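Local coordinates for OsmC-like protein (PDB 3CJE) that probably detoxifies organic hydroperoxides through thiol chemistry, as members of the OsmC and Ohr family do, at residues A23-N29 and M75-A80; G69-V74 and C142-L148; K86-L92 and L122-D126; R42-A46 and P60-L65; V98-W102 and G112-F116. All blocks are in the same frame, centred on the assembly; numbering follows the deposited sequence.

How the contacts relate
The chain shows how a few long-range contacts can organise a helix and a sheet. Contact 1 opens first, at the turn between strands 13-24 and 28-37, and closes on helix 62-81. Nested within it, contact 4 joins strand 41-47 to the start of the same helix. Contact 2 crosses contact 1: it opens at 69-74, before 75-80 is reached, and closes at helix 143-148. Inside contact 2 lies contact 3, which joins two loops, and inside contact 3 lies contact 5, the hairpin of strands 93-105 and 108-121. Helix 62-81 thus serves contacts 1, 2 and 4, while contacts 3 and 5 lie about 31 Å apart, centre to centre.

Contact 1 (A23-N29 and M75-A80). With PO4 (phosphate ion), chain B; GOL (glycerol), chain E.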
# COMPACT_ATOMS: atom_id res chain seq x y z
N ALA A 23 2.83 -11.28 15.07
CA ALA A 23 2.99 -10.25 16.10
C ALA A 23 4.08 -10.62 17.06
O ALA A 23 4.07 -11.72 17.64
CB ALA A 23 1.67 -10.04 16.86
N VAL A 24 5.01 -9.70 17.25
CA VAL A 24 6.06 -9.83 18.25
C VAL A 24 6.14 -8.55 19.10
O VAL A 24 5.57 -7.51 18.77
CB VAL A 24 7.43 -10.16 17.61
CG1 VAL A 24 7.32 -11.43 16.74
CG2 VAL A 24 7.93 -9.01 16.79
N GLY A 25 6.88 -8.62 20.19
CA GLY A 25 7.12 -7.40 20.97
C GLY A 25 5.79 -6.80 21.43
O GLY A 25 4.81 -7.50 21.70
N LYS A 26 5.76 -5.48 21.45
CA LYS A 26 4.55 -4.77 21.88
C LYS A 26 3.68 -4.36 20.72
O LYS A 26 2.43 -4.49 20.81
CB LYS A 26 4.96 -3.52 22.65
CG LYS A 26 5.64 -3.86 23.98
CD LYS A 26 6.12 -2.61 24.64
CE LYS A 26 6.66 -2.96 26.04
NZ LYS A 26 7.22 -1.75 26.78
N MSE A 27 4.28 -3.83 19.66
CA MSE A 27 3.52 -3.42 18.47
C MSE A 27 4.20 -3.80 17.15
O MSE A 27 3.74 -3.39 16.08
CB MSE A 27 3.21 -1.90 18.48
CG MSE A 27 2.13 -1.44 19.50
SE MSE A 27 0.40 -2.30 19.35
CE MSE A 27 -0.46 -1.08 18.11
N ARG A 28 5.28 -4.58 17.21
CA ARG A 28 6.03 -4.92 16.02
C ARG A 28 5.39 -6.10 15.32
O ARG A 28 5.06 -7.12 15.92
CB ARG A 28 7.47 -5.27 16.39
CG ARG A 28 8.31 -5.69 15.19
CD ARG A 28 9.77 -5.81 15.58
NE ARG A 28 10.54 -6.47 14.53
CZ ARG A 28 11.28 -5.85 13.61
NH1 ARG A 28 11.39 -4.55 13.59
NH2 ARG A 28 11.94 -6.57 12.70
N ASN A 29 5.28 -5.98 13.99
CA ASN A 29 4.74 -7.04 13.18
C ASN A 29 5.81 -7.50 12.20
O ASN A 29 6.35 -6.68 11.46
CB ASN A 29 3.52 -6.53 12.43
CG ASN A 29 2.41 -6.14 13.35
OD1 ASN A 29 2.11 -6.86 14.30
ND2 ASN A 29 1.84 -4.97 13.10
N MSE A 75 -3.16 -5.81 11.37
CA MSE A 75 -2.60 -6.33 12.62
C MSE A 75 -2.52 -5.27 13.71
O MSE A 75 -2.85 -5.53 14.87
CB MSE A 75 -1.23 -6.96 12.35
CG MSE A 75 -1.31 -8.19 11.54
SE MSE A 75 0.46 -8.89 11.17
CE MSE A 75 0.79 -9.62 12.93
N THR A 76 -2.07 -4.08 13.33
CA THR A 76 -1.96 -2.99 14.28
C THR A 76 -3.31 -2.66 14.91
O THR A 76 -3.41 -2.49 16.12
CB THR A 76 -1.29 -1.76 13.62
OG1 THR A 76 0.06 -2.12 13.27
CG2 THR A 76 -1.25 -0.58 14.59
N GLN A 77 -4.38 -2.60 14.10
CA GLN A 77 -5.70 -2.27 14.65
C GLN A 77 -6.21 -3.38 15.57
O GLN A 77 -6.80 -3.11 16.62
CB GLN A 77 -6.72 -2.04 13.53
CG GLN A 77 -6.31 -1.12 12.40
CD GLN A 77 -5.91 0.19 12.89
OE1 GLN A 77 -6.56 0.75 13.79
NE2 GLN A 77 -4.81 0.72 12.34
N ILE A 78 -6.01 -4.65 15.18
CA ILE A 78 -6.36 -5.77 16.05
C ILE A 78 -5.69 -5.64 17.41
O ILE A 78 -6.33 -5.76 18.48
CB ILE A 78 -6.03 -7.11 15.40
CG1 ILE A 78 -6.94 -7.35 14.19
CG2 ILE A 78 -6.18 -8.27 16.40
CD1 ILE A 78 -6.50 -8.53 13.31
N ARG A 79 -4.39 -5.38 17.40
CA ARG A 79 -3.62 -5.26 18.62
C ARG A 79 -4.00 -4.04 19.45
O ARG A 79 -4.07 -4.15 20.67
CB ARG A 79 -2.12 -5.29 18.31
CG ARG A 79 -1.66 -6.59 17.66
CD ARG A 79 -0.19 -6.56 17.29
NE ARG A 79 0.64 -6.84 18.46
CZ ARG A 79 1.96 -6.95 18.44
NH1 ARG A 79 2.62 -6.78 17.35
NH2 ARG A 79 2.59 -7.26 19.53
N ALA A 80 -4.27 -2.92 18.79
CA ALA A 80 -4.66 -1.68 19.46
C ALA A 80 -6.06 -1.78 20.09
O ALA A 80 -6.32 -1.19 21.13
CB ALA A 80 -4.62 -0.50 18.50
P PO4 B . 8.22 -3.00 19.95
O1 PO4 B . 8.28 -4.19 20.88
O2 PO4 B . 8.43 -1.73 20.76
O3 PO4 B . 6.83 -2.84 19.37
O4 PO4 B . 9.34 -3.17 18.92
C1 GOL E . -1.53 -5.29 24.43
O1 GOL E . -2.82 -5.36 25.01
C2 GOL E . -1.71 -4.63 23.07
O2 GOL E . -2.29 -5.58 22.19
C3 GOL E . -0.40 -4.16 22.43
O3 GOL E . 0.62 -5.15 22.49
O HOH W 1 3.15 -2.14 13.51
O HOH W 2 0.97 -3.48 15.70
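A single arginine can gather a whole hairpin turn onto a helix, and R79 is a clear case. At the start of the turn, A23 sets its CB over one face of the R79 guanidinium, 3.4 Å from NH1, while also meeting the terminal CE of selenomethionine M75 (CB to CE 4.0 Å). V24 O then accepts R79 NH2 at 3.1 Å. G25, with positive phi, and K26 carry the chain round the bend, where K26 N donates to phosphate O1 (2.9 Å) and M27 N to phosphate O3 (2.8 Å). K26 O lies over the other guanidinium face. M27, also selenomethionine, extends its CE to CB of A80 (4.2 Å) and CG2 of T76 (3.6 Å). R28 O takes the shortest of the arginine's bonds to the turn, 2.8 Å from R79 NH1, and N29 OD1 receives the same NH1 at 3.1 Å. Water 2 links M27 O, N29 ND2 and T76 OG1, a hydroxyl that also bonds to G72 O. The arginine thereby satisfies carbonyls at both ends of the turn. The contact brings helix 62-81 against the hairpin of strands 13-24 and 28-37, with helix 128-141 packing on I78 and Q77.

Contact 2 (G69-V74 and C142-L148); sequences GLTGCV and CFLEQTL
Residues 69-74 of helix 62-81 and helix 143-148 approach to 9.2 Å between axes, their directions 120° apart. CA atoms come nearest at L70 with L144 (6.2 Å) and V74 with C142 (5.9 Å). C142, extended at -83/109, separates helix 128-141 from helix 143-148 and N-caps the latter, its SG accepting from E145 N at 3.4 Å. With C73 and C142 both t at chi1, their CB bonds point at each other and the SG atoms stand 3.1 Å apart, too far for a disulphide. L144 (m, t) places CD1 3.5 Å from G69 O and 4.0 Å from C73 CB; L70 (t, p) extends CD1 to L148 CD1 (4.0 Å). V74 CG2 meets E145 OE2 at 3.3 Å, a carboxylate bonded to H156 of the second subunit. Two close cysteines, one within a central helix, are the hallmark of OsmC and Ohr proteins, so this is probably the peroxide-reducing pair. Strand 108-121 flanks the interface between the helices through F116 and I118, and L63 of the second subunit packs on L144.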
# COMPACT_ATOMS: atom_id res chain seq x y z
N GLY A 69 2.27 -3.37 4.14
CA GLY A 69 1.51 -2.26 4.72
C GLY A 69 0.11 -2.65 5.08
O GLY A 69 -0.38 -2.37 6.16
N LEU A 70 -0.58 -3.32 4.16
CA LEU A 70 -1.97 -3.73 4.40
C LEU A 70 -2.03 -4.70 5.55
O LEU A 70 -2.82 -4.52 6.45
CB LEU A 70 -2.51 -4.37 3.14
CG LEU A 70 -3.93 -4.92 3.29
CD1 LEU A 70 -4.99 -3.88 3.81
CD2 LEU A 70 -4.35 -5.59 1.97
N THR A 71 -1.15 -5.71 5.54
CA THR A 71 -1.15 -6.75 6.59
C THR A 71 -0.82 -6.10 7.95
O THR A 71 -1.48 -6.37 8.96
CB THR A 71 -0.19 -7.88 6.23
OG1 THR A 71 -0.50 -8.34 4.90
CG2 THR A 71 -0.28 -9.03 7.23
N GLY A 72 0.20 -5.26 7.97
CA GLY A 72 0.62 -4.56 9.18
C GLY A 72 -0.44 -3.63 9.72
O GLY A 72 -0.61 -3.53 10.93
N CYS A 73 -1.17 -2.98 8.83
CA CYS A 73 -2.26 -2.04 9.23
C CYS A 73 -3.37 -2.82 9.96
O CYS A 73 -3.77 -2.48 11.07
CB CYS A 73 -2.78 -1.28 8.03
SG CYS A 73 -3.76 0.21 8.55
N VAL A 74 -3.79 -3.93 9.36
CA VAL A 74 -4.83 -4.78 9.95
C VAL A 74 -4.38 -5.28 11.31
O VAL A 74 -5.10 -5.19 12.31
CB VAL A 74 -5.16 -5.97 9.02
CG1 VAL A 74 -6.02 -7.04 9.74
CG2 VAL A 74 -5.89 -5.45 7.75
N CYS A 142 -8.83 0.48 10.14
CA CYS A 142 -7.67 0.31 9.32
C CYS A 142 -7.80 1.28 8.15
O CYS A 142 -8.64 1.10 7.27
CB CYS A 142 -7.60 -1.12 8.82
SG CYS A 142 -6.26 -1.38 7.62
N PHE A 143 -6.96 2.32 8.17
CA PHE A 143 -6.91 3.29 7.09
C PHE A 143 -6.87 2.69 5.69
O PHE A 143 -7.56 3.14 4.78
CB PHE A 143 -5.69 4.21 7.28
CG PHE A 143 -5.76 5.08 8.52
CD1 PHE A 143 -6.47 6.26 8.50
CD2 PHE A 143 -5.23 4.62 9.73
CE1 PHE A 143 -6.59 7.08 9.65
CE2 PHE A 143 -5.35 5.46 10.88
CZ PHE A 143 -6.03 6.65 10.82
N LEU A 144 -6.03 1.67 5.52
CA LEU A 144 -5.86 1.05 4.21
C LEU A 144 -7.04 0.22 3.76
O LEU A 144 -7.43 0.27 2.59
CB LEU A 144 -4.56 0.24 4.21
CG LEU A 144 -3.31 1.03 4.52
CD1 LEU A 144 -2.10 0.07 4.35
CD2 LEU A 144 -3.19 2.28 3.60
N GLU A 145 -7.67 -0.52 4.68
CA GLU A 145 -8.89 -1.24 4.33
C GLU A 145 -9.99 -0.29 3.90
O GLU A 145 -10.69 -0.55 2.91
CB GLU A 145 -9.41 -2.05 5.50
CG GLU A 145 -8.58 -3.28 5.79
CD GLU A 145 -9.43 -4.54 5.86
OE1 GLU A 145 -10.61 -4.50 5.47
OE2 GLU A 145 -8.89 -5.55 6.36
N GLN A 146 -10.17 0.78 4.64
CA GLN A 146 -11.20 1.76 4.30
C GLN A 146 -10.91 2.46 2.96
O GLN A 146 -11.82 2.80 2.21
CB GLN A 146 -11.45 2.72 5.45
CG GLN A 146 -12.06 2.01 6.69
CD GLN A 146 -13.32 1.19 6.31
OE1 GLN A 146 -13.34 -0.05 6.39
NE2 GLN A 146 -14.29 1.87 5.81
N THR A 147 -9.64 2.66 2.66
CA THR A 147 -9.20 3.22 1.36
C THR A 147 -9.58 2.25 0.24
O THR A 147 -10.14 2.65 -0.78
CB THR A 147 -7.69 3.50 1.39
OG1 THR A 147 -7.42 4.43 2.45
CG2 THR A 147 -7.18 4.06 0.06
N LEU A 148 -9.22 0.98 0.43
CA LEU A 148 -9.40 -0.03 -0.60
C LEU A 148 -10.87 -0.32 -0.88
O LEU A 148 -11.21 -0.83 -1.94
CB LEU A 148 -8.63 -1.31 -0.22
CG LEU A 148 -7.12 -1.19 -0.28
CD1 LEU A 148 -6.45 -2.37 0.43
CD2 LEU A 148 -6.69 -1.10 -1.78

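Contact 3 (K86-L92 and L122-D126)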
# COMPACT_ATOMS: atom_id res chain seq x y z
N LYS A 86 -12.40 -6.23 24.89
CA LYS A 86 -12.47 -7.34 25.83
C LYS A 86 -12.07 -8.68 25.22
O LYS A 86 -12.57 -9.74 25.64
CB LYS A 86 -13.86 -7.44 26.45
CG LYS A 86 -14.41 -6.17 27.01
CD LYS A 86 -13.59 -5.66 28.12
CE LYS A 86 -14.30 -4.45 28.75
NZ LYS A 86 -15.61 -4.84 29.31
N VAL A 87 -11.14 -8.65 24.26
CA VAL A 87 -10.65 -9.85 23.63
C VAL A 87 -9.18 -10.05 23.97
O VAL A 87 -8.37 -9.14 23.83
CB VAL A 87 -10.87 -9.82 22.11
CG1 VAL A 87 -10.26 -11.07 21.42
CG2 VAL A 87 -12.37 -9.64 21.77
N THR A 88 -8.86 -11.25 24.44
CA THR A 88 -7.48 -11.69 24.61
C THR A 88 -6.99 -12.35 23.34
O THR A 88 -7.60 -13.30 22.82
CB THR A 88 -7.37 -12.66 25.80
OG1 THR A 88 -7.85 -12.01 27.00
CG2 THR A 88 -5.93 -13.18 25.97
N VAL A 89 -5.89 -11.83 22.83
CA VAL A 89 -5.23 -12.31 21.59
C VAL A 89 -3.83 -12.75 21.95
O VAL A 89 -3.13 -12.03 22.68
CB VAL A 89 -5.17 -11.17 20.53
CG1 VAL A 89 -4.38 -11.60 19.27
CG2 VAL A 89 -6.58 -10.70 20.14
N THR A 90 -3.42 -13.91 21.46
CA THR A 90 -2.07 -14.44 21.73
C THR A 90 -1.45 -14.85 20.40
O THR A 90 -2.12 -15.44 19.57
CB THR A 90 -2.13 -15.65 22.69
OG1 THR A 90 -2.85 -15.30 23.89
CG2 THR A 90 -0.73 -16.14 23.06
N ASP A 91 -0.18 -14.51 20.19
CA ASP A 91 0.55 -14.99 19.01
C ASP A 91 -0.25 -14.74 17.72
O ASP A 91 -0.44 -15.64 16.87
CB ASP A 91 0.84 -16.48 19.18
CG ASP A 91 1.84 -16.76 20.29
OD1 ASP A 91 2.65 -15.86 20.61
OD2 ASP A 91 1.81 -17.87 20.85
N LEU A 92 -0.73 -13.52 17.60
CA LEU A 92 -1.50 -13.12 16.43
C LEU A 92 -0.76 -13.47 15.14
O LEU A 92 0.44 -13.17 14.99
CB LEU A 92 -1.75 -11.62 16.49
CG LEU A 92 -2.48 -11.01 15.30
CD1 LEU A 92 -3.95 -11.54 15.09
CD2 LEU A 92 -2.42 -9.45 15.44
N LEU A 122 -6.32 -15.67 15.92
CA LEU A 122 -6.22 -14.94 17.19
C LEU A 122 -5.74 -15.72 18.39
O LEU A 122 -5.33 -15.10 19.41
CB LEU A 122 -7.58 -14.29 17.54
CG LEU A 122 -8.23 -13.33 16.56
CD1 LEU A 122 -9.58 -12.78 17.06
CD2 LEU A 122 -7.24 -12.11 16.24
N HIS A 123 -5.88 -17.05 18.36
CA HIS A 123 -5.58 -17.90 19.53
C HIS A 123 -6.27 -17.34 20.77
O HIS A 123 -5.66 -17.20 21.82
CB HIS A 123 -4.08 -18.06 19.78
CG HIS A 123 -3.32 -18.56 18.60
ND1 HIS A 123 -2.45 -17.76 17.89
CD2 HIS A 123 -3.30 -19.77 18.00
CE1 HIS A 123 -1.91 -18.46 16.91
NE2 HIS A 123 -2.41 -19.68 16.95
N SER A 124 -7.55 -17.02 20.65
CA SER A 124 -8.28 -16.33 21.69
C SER A 124 -9.13 -17.28 22.51
O SER A 124 -9.74 -18.18 21.95
CB SER A 124 -9.22 -15.31 21.01
OG SER A 124 -10.17 -14.75 21.91
N PRO A 125 -9.22 -17.06 23.83
CA PRO A 125 -10.11 -17.86 24.66
C PRO A 125 -11.55 -17.32 24.77
O PRO A 125 -12.32 -17.80 25.61
CB PRO A 125 -9.44 -17.75 26.02
CG PRO A 125 -8.96 -16.35 26.03
CD PRO A 125 -8.45 -16.10 24.64
N ASP A 126 -11.87 -16.30 23.97
CA ASP A 126 -13.13 -15.58 24.06
C ASP A 126 -14.20 -16.07 23.08
O ASP A 126 -13.88 -16.83 22.16
CB ASP A 126 -12.86 -14.10 23.81
CG ASP A 126 -11.81 -13.56 24.76
OD1 ASP A 126 -12.08 -13.45 25.95
OD2 ASP A 126 -10.69 -13.28 24.32
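Two loops can pair closely without forming a sheet if side chains supply what the backbones cannot. Here L122 O accepts T90 N at 3.0 Å, the one bond between main chains, and also lies 3.5 Å from V89 CA in a CA-H...O contact. On one side of it the imidazole takes over: H123 ND1 donates to T90 O at 2.9 Å, with D91 O near the ring plane as well, at 3.1 Å from ND1. H123 and D91 both adopt positive phi, which bends the two chains at this end. Towards the other end, T88 N is satisfied by a carboxylate, D126 OD2, at 2.7 Å. T88 O faces S124 OG at 3.1 Å, at best a weak and unsettled bond, and S124 CA at 3.3 Å. The serine hydroxyl has a firmer role as acceptor of D126 N (3.1 Å). V89 N, turned elsewhere, bonds to a glycerol, and D126 O accepts Q131 NE2. Beneath this polar layer L92 CD1 packs on L122 CD2 at 3.5 Å. The S124 to D126 bond defines an ST turn, placed just ahead of helix 128-141, in a pairing of two loops that lead into strand 93-105 and that helix.

Contact 4 (R42-A46 and P60-L65); sequences RFALA and PPPLAL
The proline-rich start of helix 62-81 meets a strand here through apolar side chains, with a CH-pi contact among them. Build R42-A46 as an extended strand, F43 at -137/132 and L45 at -125/176, so that these two side chains point toward the other segment. P60 and P61 stay extended (-78/166 and -74/159), then P62 turns helical at -54/-39, with P61 as N-cap; its carbonyl O receives a weak bond from A64 N at 3.0 Å. Across the segments, CA atoms are nearest at F43 with P60 (6.7 Å) and L45 with L65 (8.1 Å). F43 takes chi1 m (-46°) and chi2 -85°, presenting a ring face to P61: CD lies 3.7 Å from the centroid, 29° off the normal, a CH-pi contact. The same ring meets P60 CB through CD1 (3.9 Å) and A64 CB through CD2 (4.0 Å). L45, in m,t, spreads its methyls: CD2 touches P60 CG at 4.0 Å, while CD1 reaches A64 O (3.7 Å) and L65 CD2 (4.1 Å). Strand 41-47, outermost in the chain's larger sheet, thus packs on the first turn of helix 62-81, with V33 of neighbouring strand 28-37 touching both L45 and A64.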
# COMPACT_ATOMS: atom_id res chain seq x y z
N ARG A 42 10.97 -14.03 -1.90
CA ARG A 42 10.57 -13.73 -0.54
C ARG A 42 11.29 -12.52 -0.00
O ARG A 42 12.46 -12.29 -0.32
CB ARG A 42 10.86 -14.92 0.39
CG ARG A 42 9.98 -16.15 0.10
CD ARG A 42 9.65 -17.01 1.34
NE ARG A 42 8.48 -17.87 1.10
CZ ARG A 42 7.26 -17.74 1.64
NH1 ARG A 42 6.96 -16.77 2.50
NH2 ARG A 42 6.31 -18.61 1.30
N PHE A 43 10.60 -11.74 0.82
CA PHE A 43 11.12 -10.53 1.44
C PHE A 43 10.70 -10.50 2.91
O PHE A 43 9.54 -10.73 3.21
CB PHE A 43 10.53 -9.32 0.73
CG PHE A 43 10.56 -9.43 -0.77
CD1 PHE A 43 11.71 -9.05 -1.45
CD2 PHE A 43 9.48 -9.94 -1.49
CE1 PHE A 43 11.77 -9.17 -2.83
CE2 PHE A 43 9.55 -10.05 -2.85
CZ PHE A 43 10.70 -9.66 -3.51
N ALA A 44 11.63 -10.22 3.81
CA ALA A 44 11.33 -10.12 5.24
C ALA A 44 11.17 -8.65 5.54
O ALA A 44 12.12 -7.88 5.46
CB ALA A 44 12.42 -10.78 6.10
N LEU A 45 9.96 -8.25 5.90
CA LEU A 45 9.68 -6.86 6.22
C LEU A 45 9.05 -6.77 7.61
O LEU A 45 8.81 -7.80 8.27
CB LEU A 45 8.78 -6.25 5.16
CG LEU A 45 9.26 -6.37 3.71
CD1 LEU A 45 8.17 -5.79 2.73
CD2 LEU A 45 10.61 -5.72 3.54
N ALA A 46 8.82 -5.55 8.06
CA ALA A 46 8.30 -5.35 9.40
C ALA A 46 7.67 -3.98 9.50
O ALA A 46 8.02 -3.07 8.74
CB ALA A 46 9.39 -5.54 10.44
N PRO A 60 12.94 -4.23 -1.74
CA PRO A 60 11.85 -5.05 -2.30
C PRO A 60 11.08 -4.32 -3.38
O PRO A 60 11.22 -3.09 -3.52
CB PRO A 60 10.92 -5.27 -1.11
CG PRO A 60 11.32 -4.34 -0.10
CD PRO A 60 12.61 -3.70 -0.42
N PRO A 61 10.26 -5.05 -4.15
CA PRO A 61 9.43 -4.36 -5.13
C PRO A 61 8.27 -3.63 -4.48
O PRO A 61 7.86 -3.93 -3.35
CB PRO A 61 8.89 -5.49 -6.03
CG PRO A 61 8.88 -6.68 -5.14
CD PRO A 61 10.02 -6.50 -4.16
N PRO A 62 7.73 -2.64 -5.20
CA PRO A 62 6.65 -1.84 -4.63
C PRO A 62 5.45 -2.64 -4.11
O PRO A 62 4.88 -2.31 -3.06
CB PRO A 62 6.22 -0.95 -5.81
CG PRO A 62 7.44 -0.79 -6.62
CD PRO A 62 8.14 -2.13 -6.53
N LEU A 63 5.04 -3.71 -4.80
CA LEU A 63 3.84 -4.44 -4.34
C LEU A 63 4.14 -5.16 -3.01
O LEU A 63 3.20 -5.48 -2.25
CB LEU A 63 3.32 -5.41 -5.40
CG LEU A 63 2.65 -4.74 -6.61
CD1 LEU A 63 2.05 -5.82 -7.54
CD2 LEU A 63 1.64 -3.74 -6.20
N ALA A 64 5.41 -5.50 -2.77
CA ALA A 64 5.79 -6.11 -1.46
C ALA A 64 5.56 -5.12 -0.34
O ALA A 64 5.05 -5.47 0.72
CB ALA A 64 7.29 -6.60 -1.43
N LEU A 65 5.97 -3.86 -0.55
CA LEU A 65 5.70 -2.83 0.46
C LEU A 65 4.19 -2.66 0.65
O LEU A 65 3.73 -2.50 1.78
CB LEU A 65 6.40 -1.52 0.10
CG LEU A 65 7.92 -1.48 0.07
CD1 LEU A 65 8.37 -0.01 -0.16
CD2 LEU A 65 8.52 -2.00 1.32

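Contact 5 (V98-W102 and G112-F116); sequences VVWDW and GPKSF
V99, D101 and K114 lose the most surface in this antiparallel strand pairing, whose axes approach to 4.4 Å with directions 154° apart. V99 sits at a classic beta bulge: its N donates to S115 O (3.0 Å), and its O accepts both S115 N (3.1 Å) and K114 N (2.8 Å). K114 at -115/-46 provides the extra residue, shifting the register from V98 with F116 and V99 with S115 to W100 with P113 and D101 with G112. V99, t at chi1, brings CG1 to 3.7 Å from K114 CD. D101 N donates to G112 O and D101 O accepts G112 N, both 2.9 Å; with chi1 p, its OD1 shares water 3 with P113 O (2.9 Å each). V98 CG1 lies over the F116 ring, 3.8 Å from the centroid. K114 extends all-t, its NZ 4.5 Å from D101 OD2, beyond a salt bridge, and pairs with E14. The chemistry implies a hairpin held by main-chain bonds, with charge on the V99 face, while W100 bonds T147 of the second subunit.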
# COMPACT_ATOMS: atom_id res chain seq x y z
N VAL A 98 -3.13 -11.29 -2.18
CA VAL A 98 -3.66 -10.33 -3.12
C VAL A 98 -3.30 -10.78 -4.55
O VAL A 98 -2.16 -11.15 -4.82
CB VAL A 98 -3.16 -8.89 -2.86
CG1 VAL A 98 -3.85 -7.88 -3.81
CG2 VAL A 98 -3.42 -8.48 -1.38
N VAL A 99 -4.27 -10.72 -5.44
CA VAL A 99 -4.15 -11.12 -6.83
C VAL A 99 -4.53 -9.92 -7.70
O VAL A 99 -5.59 -9.33 -7.51
CB VAL A 99 -5.02 -12.32 -7.21
CG1 VAL A 99 -4.76 -12.72 -8.68
CG2 VAL A 99 -4.76 -13.47 -6.23
N TRP A 100 -3.66 -9.61 -8.66
CA TRP A 100 -3.93 -8.66 -9.71
C TRP A 100 -3.81 -9.35 -11.06
O TRP A 100 -3.23 -10.41 -11.17
CB TRP A 100 -2.90 -7.52 -9.71
CG TRP A 100 -2.83 -6.63 -8.50
CD1 TRP A 100 -3.50 -5.45 -8.32
CD2 TRP A 100 -2.05 -6.83 -7.34
NE1 TRP A 100 -3.17 -4.90 -7.10
CE2 TRP A 100 -2.30 -5.73 -6.46
CE3 TRP A 100 -1.17 -7.85 -6.90
CZ2 TRP A 100 -1.64 -5.58 -5.24
CZ3 TRP A 100 -0.57 -7.73 -5.67
CH2 TRP A 100 -0.79 -6.59 -4.84
N ASP A 101 -4.29 -8.68 -12.09
CA ASP A 101 -4.03 -9.18 -13.43
C ASP A 101 -3.67 -8.07 -14.37
O ASP A 101 -3.93 -6.89 -14.12
CB ASP A 101 -5.21 -9.98 -13.94
CG ASP A 101 -6.52 -9.23 -13.82
OD1 ASP A 101 -6.52 -8.01 -14.01
OD2 ASP A 101 -7.56 -9.87 -13.55
N TRP A 102 -3.02 -8.48 -15.45
CA TRP A 102 -2.63 -7.55 -16.49
C TRP A 102 -3.10 -8.01 -17.86
O TRP A 102 -3.35 -9.21 -18.08
CB TRP A 102 -1.11 -7.27 -16.47
CG TRP A 102 -0.22 -8.25 -17.29
CD1 TRP A 102 0.06 -8.19 -18.64
CD2 TRP A 102 0.49 -9.37 -16.78
NE1 TRP A 102 0.89 -9.23 -18.98
CE2 TRP A 102 1.16 -9.97 -17.85
CE3 TRP A 102 0.59 -9.94 -15.50
CZ2 TRP A 102 1.93 -11.13 -17.68
CZ3 TRP A 102 1.37 -11.07 -15.33
CH2 TRP A 102 2.03 -11.65 -16.42
N GLY A 112 -5.26 -4.43 -13.19
CA GLY A 112 -6.33 -4.20 -12.24
C GLY A 112 -6.31 -5.24 -11.14
O GLY A 112 -5.65 -6.29 -11.29
N PRO A 113 -7.03 -4.96 -10.04
CA PRO A 113 -7.13 -5.88 -8.95
C PRO A 113 -8.08 -7.02 -9.28
O PRO A 113 -9.06 -6.81 -9.99
CB PRO A 113 -7.70 -5.00 -7.83
CG PRO A 113 -8.53 -4.06 -8.55
CD PRO A 113 -7.83 -3.73 -9.79
N LYS A 114 -7.79 -8.21 -8.76
CA LYS A 114 -8.66 -9.37 -8.90
C LYS A 114 -9.25 -9.86 -7.58
O LYS A 114 -10.47 -10.12 -7.50
CB LYS A 114 -7.92 -10.50 -9.60
CG LYS A 114 -8.76 -11.71 -9.98
CD LYS A 114 -7.82 -12.70 -10.70
CE LYS A 114 -8.51 -13.83 -11.41
NZ LYS A 114 -7.65 -14.23 -12.59
N SER A 115 -8.43 -9.97 -6.54
CA SER A 115 -8.93 -10.50 -5.25
C SER A 115 -8.07 -10.10 -4.08
O SER A 115 -6.86 -9.94 -4.21
CB SER A 115 -9.10 -12.01 -5.28
OG SER A 115 -7.90 -12.69 -5.37
N PHE A 116 -8.73 -9.95 -2.94
CA PHE A 116 -8.10 -9.70 -1.66
C PHE A 116 -8.65 -10.65 -0.60
O PHE A 116 -9.86 -10.73 -0.44
CB PHE A 116 -8.43 -8.30 -1.16
CG PHE A 116 -7.69 -7.18 -1.86
CD1 PHE A 116 -8.12 -6.69 -3.08
CD2 PHE A 116 -6.56 -6.63 -1.25
CE1 PHE A 116 -7.42 -5.66 -3.72
CE2 PHE A 116 -5.89 -5.59 -1.87
CZ PHE A 116 -6.29 -5.15 -3.10
O HOH W 3 -8.87 -6.66 -12.85